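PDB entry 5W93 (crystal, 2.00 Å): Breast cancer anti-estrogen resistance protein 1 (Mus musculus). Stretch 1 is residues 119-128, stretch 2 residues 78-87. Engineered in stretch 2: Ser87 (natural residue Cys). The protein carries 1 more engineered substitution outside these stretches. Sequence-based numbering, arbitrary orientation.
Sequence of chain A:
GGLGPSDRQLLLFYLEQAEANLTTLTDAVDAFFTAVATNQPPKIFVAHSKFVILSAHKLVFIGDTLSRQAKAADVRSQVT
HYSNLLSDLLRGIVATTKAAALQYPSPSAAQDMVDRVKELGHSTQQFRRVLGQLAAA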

# COMPACT_ATOMS: atom_id res chain seq x y z
N GLU A 119 -1.55 6.50 -6.68
CA GLU A 119 -0.10 6.38 -6.60
C GLU A 119 0.32 5.13 -5.82
O GLU A 119 1.28 4.45 -6.19
CB GLU A 119 0.51 7.62 -5.95
CG GLU A 119 2.03 7.54 -5.82
CD GLU A 119 2.66 8.83 -5.33
OE1 GLU A 119 1.90 9.74 -4.89
OE2 GLU A 119 3.90 8.93 -5.36
N LEU A 120 -0.42 4.83 -4.76
CA LEU A 120 -0.21 3.58 -4.02
C LEU A 120 -0.43 2.36 -4.89
O LEU A 120 0.41 1.45 -4.90
CB LEU A 120 -1.11 3.51 -2.79
CG LEU A 120 -0.96 2.21 -1.98
CD1 LEU A 120 0.36 2.18 -1.21
CD2 LEU A 120 -2.14 2.02 -1.02
N GLY A 121 -1.54 2.32 -5.62
CA GLY A 121 -1.79 1.23 -6.56
C GLY A 121 -0.67 0.99 -7.56
O GLY A 121 -0.21 -0.14 -7.77
N HIS A 122 -0.22 2.07 -8.18
CA HIS A 122 0.89 2.01 -9.12
C HIS A 122 2.18 1.52 -8.46
O HIS A 122 2.89 0.67 -9.01
CB HIS A 122 1.10 3.40 -9.74
CG HIS A 122 2.53 3.72 -10.04
ND1 HIS A 122 3.18 3.24 -11.17
CD2 HIS A 122 3.43 4.47 -9.38
CE1 HIS A 122 4.41 3.69 -11.18
NE2 HIS A 122 4.60 4.45 -10.10
N SER A 123 2.49 2.06 -7.28
CA SER A 123 3.76 1.76 -6.63
C SER A 123 3.80 0.31 -6.13
O SER A 123 4.86 -0.32 -6.13
CB SER A 123 4.03 2.72 -5.47
OG SER A 123 4.25 4.05 -5.94
N THR A 124 2.65 -0.22 -5.73
CA THR A 124 2.60 -1.61 -5.26
C THR A 124 2.74 -2.60 -6.43
O THR A 124 3.38 -3.65 -6.31
CB THR A 124 1.29 -1.92 -4.49
OG1 THR A 124 0.14 -1.68 -5.32
CG2 THR A 124 1.20 -1.07 -3.20
N GLN A 125 2.14 -2.26 -7.56
CA GLN A 125 2.31 -3.05 -8.78
C GLN A 125 3.76 -3.06 -9.21
O GLN A 125 4.28 -4.07 -9.67
CB GLN A 125 1.44 -2.51 -9.91
CG GLN A 125 -0.04 -2.76 -9.72
CD GLN A 125 -0.37 -4.24 -9.72
OE1 GLN A 125 0.23 -5.03 -10.45
NE2 GLN A 125 -1.33 -4.62 -8.88
N GLN A 126 4.41 -1.90 -9.07
CA GLN A 126 5.80 -1.75 -9.42
C GLN A 126 6.70 -2.57 -8.49
O GLN A 126 7.64 -3.22 -8.94
CB GLN A 126 6.17 -0.27 -9.37
CG GLN A 126 7.49 0.06 -9.95
CD GLN A 126 7.58 1.51 -10.25
OE1 GLN A 126 7.92 2.30 -9.38
NE2 GLN A 126 7.25 1.89 -11.48
N PHE A 127 6.39 -2.53 -7.19
CA PHE A 127 7.07 -3.37 -6.20
C PHE A 127 7.02 -4.84 -6.60
O PHE A 127 8.05 -5.52 -6.63
CB PHE A 127 6.43 -3.18 -4.82
CG PHE A 127 7.03 -4.05 -3.73
CD1 PHE A 127 8.41 -4.28 -3.66
CD2 PHE A 127 6.21 -4.62 -2.75
CE1 PHE A 127 8.95 -5.07 -2.64
CE2 PHE A 127 6.74 -5.41 -1.73
CZ PHE A 127 8.12 -5.63 -1.67
N ARG A 128 5.84 -5.31 -6.94
CA ARG A 128 5.67 -6.71 -7.34
C ARG A 128 6.46 -7.03 -8.61
O ARG A 128 7.10 -8.08 -8.71
CB ARG A 128 4.19 -7.03 -7.54
CG ARG A 128 3.92 -8.53 -7.68
CD ARG A 128 3.01 -8.86 -8.84
NE ARG A 128 3.72 -8.95 -10.11
CZ ARG A 128 3.70 -8.02 -11.06
NH1 ARG A 128 3.00 -6.90 -10.87
NH2 ARG A 128 4.38 -8.20 -12.18
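Stretch 2, residues 78-87: QVTHYSNLLS

Stretch 2 is helical throughout, as its phi/psi values (phi -53° to -71°, psi -36° to -53°) and an unbroken i to i-4 series of backbone hydrogen bonds from Tyr82 N to Gln78 O through Ser87 N to Ser83 O establish. It packs on the helix of stretch 1 with an angle of 166° between N-to-C directions, so the two run nearly antiparallel, and the axes approach to 10.2 Å. The register agrees with that direction: the CA atoms of Tyr82 and Phe127 lie 6.2 Å apart, those of Leu86 and Leu120 6.8 Å, so advancing along stretch 2 means retreating along stretch 1. The contact buries 449 Å², both sides summed.

Gln78, chi1 m and chi2 m, stays clear of the other helix. Val79 makes the first contact, a loose one: its CG1 lies 4.4 Å from Phe127 CE1, at the edge of the phenyl ring and near its plane. Thr80 points away, and the His81 side chain comes no nearer than 6.1 Å, from its NE2 to Gln126 OE1.

Tyr82 points toward stretch 1 with chi1 at -78° (m), which lays its ring over the backbone of Phe127. Phe127 CA stands 4.1 Å from the centroid of the Tyr82 ring and 14° off its normal, a CH-pi contact over the face. The two aromatic rings are inclined by only 26°, but with centroids 5.7 Å apart they are slid past one another and barely overlap. The tighter apolar contact is made nearer the backbone, Tyr82 CB to Phe127 CD1 at 3.4 Å. At the far end of the side chain, Tyr82 OH is 3.3 Å from Gln126 OE1, which lies at the ring edge.

Ser83 points away and turns its hydroxyl back into its own helix, OG donating to Val79 O at 3.1 Å; Asn84 is out of reach. Leu85 (t, p) returns to the interface, with CD2 3.6 Å from Ser123 OG. Leu85 CD2 is a methyl carbon, so this is a packing contact; Ser123 OG donates to Glu119 O at 3.0 Å, within stretch 1.

Leu86 (m, t) is the knob of the interface, seated among Leu120, Ser123, Thr124 and Phe127. Its CD2 lies 3.6 Å from Thr124 CG2, 3.8 Å from Ser123 CB and 4.1 Å from Leu120 CD1, while its CD1 lies 4.0 Å from Phe127 CD2. Ser87, an engineered replacement for Cys, points away from stretch 1; its OG donates to Ser83 O at 2.9 Å.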

# COMPACT_ATOMS: atom_id res chain seq x y z
N GLN A 78 16.66 -2.36 -2.98
CA GLN A 78 15.40 -2.23 -3.69
C GLN A 78 14.19 -2.47 -2.78
O GLN A 78 13.26 -1.68 -2.78
CB GLN A 78 15.36 -3.20 -4.88
CG GLN A 78 16.29 -2.81 -6.03
CD GLN A 78 15.70 -1.73 -6.91
OE1 GLN A 78 14.47 -1.58 -6.98
NE2 GLN A 78 16.56 -0.98 -7.59
N VAL A 79 14.19 -3.56 -2.01
CA VAL A 79 12.99 -3.87 -1.24
C VAL A 79 12.82 -2.85 -0.11
O VAL A 79 11.70 -2.43 0.19
CB VAL A 79 13.00 -5.33 -0.70
CG1 VAL A 79 13.09 -6.31 -1.87
CG2 VAL A 79 14.17 -5.55 0.19
N THR A 80 13.92 -2.40 0.49
CA THR A 80 13.80 -1.35 1.51
C THR A 80 13.28 -0.03 0.89
O THR A 80 12.47 0.67 1.50
CB THR A 80 15.16 -1.12 2.22
OG1 THR A 80 15.48 -2.27 3.00
CG2 THR A 80 15.10 0.10 3.13
N HIS A 81 13.72 0.30 -0.32
CA HIS A 81 13.13 1.44 -1.04
C HIS A 81 11.61 1.34 -1.13
O HIS A 81 10.90 2.26 -0.76
CB HIS A 81 13.70 1.55 -2.46
CG HIS A 81 12.93 2.52 -3.32
ND1 HIS A 81 13.15 3.88 -3.29
CD2 HIS A 81 11.92 2.33 -4.20
CE1 HIS A 81 12.32 4.48 -4.12
NE2 HIS A 81 11.56 3.57 -4.69
N TYR A 82 11.10 0.21 -1.63
CA TYR A 82 9.66 0.07 -1.80
C TYR A 82 8.94 0.00 -0.47
O TYR A 82 7.87 0.56 -0.33
CB TYR A 82 9.32 -1.14 -2.70
CG TYR A 82 9.55 -0.78 -4.15
CD1 TYR A 82 8.66 0.07 -4.81
CD2 TYR A 82 10.69 -1.19 -4.82
CE1 TYR A 82 8.89 0.48 -6.12
CE2 TYR A 82 10.94 -0.78 -6.13
CZ TYR A 82 10.03 0.05 -6.77
OH TYR A 82 10.25 0.45 -8.07
N SER A 83 9.53 -0.65 0.53
CA SER A 83 8.90 -0.62 1.85
C SER A 83 8.76 0.81 2.39
O SER A 83 7.70 1.18 2.90
CB SER A 83 9.69 -1.49 2.86
OG SER A 83 9.67 -2.86 2.47
N ASN A 84 9.83 1.60 2.28
CA ASN A 84 9.77 3.01 2.69
C ASN A 84 8.78 3.84 1.86
O ASN A 84 8.03 4.63 2.40
CB ASN A 84 11.15 3.65 2.59
CG ASN A 84 12.06 3.29 3.77
OD1 ASN A 84 11.60 2.81 4.81
ND2 ASN A 84 13.35 3.54 3.60
N LEU A 85 8.81 3.66 0.54
CA LEU A 85 7.91 4.38 -0.35
C LEU A 85 6.44 4.06 -0.03
O LEU A 85 5.62 4.98 0.14
CB LEU A 85 8.21 4.05 -1.81
CG LEU A 85 7.24 4.70 -2.81
CD1 LEU A 85 7.37 6.23 -2.78
CD2 LEU A 85 7.42 4.14 -4.22
N LEU A 86 6.11 2.78 0.08
CA LEU A 86 4.74 2.38 0.41
C LEU A 86 4.33 2.91 1.79
O LEU A 86 3.20 3.34 1.99
CB LEU A 86 4.57 0.85 0.34
CG LEU A 86 4.87 0.22 -1.04
CD1 LEU A 86 4.69 -1.30 -1.06
CD2 LEU A 86 4.07 0.86 -2.16
N SER A 87 5.25 2.88 2.75
CA SER A 87 4.95 3.41 4.09
C SER A 87 4.65 4.91 4.04
O SER A 87 3.75 5.39 4.72
CB SER A 87 6.09 3.13 5.06
OG SER A 87 6.19 1.74 5.30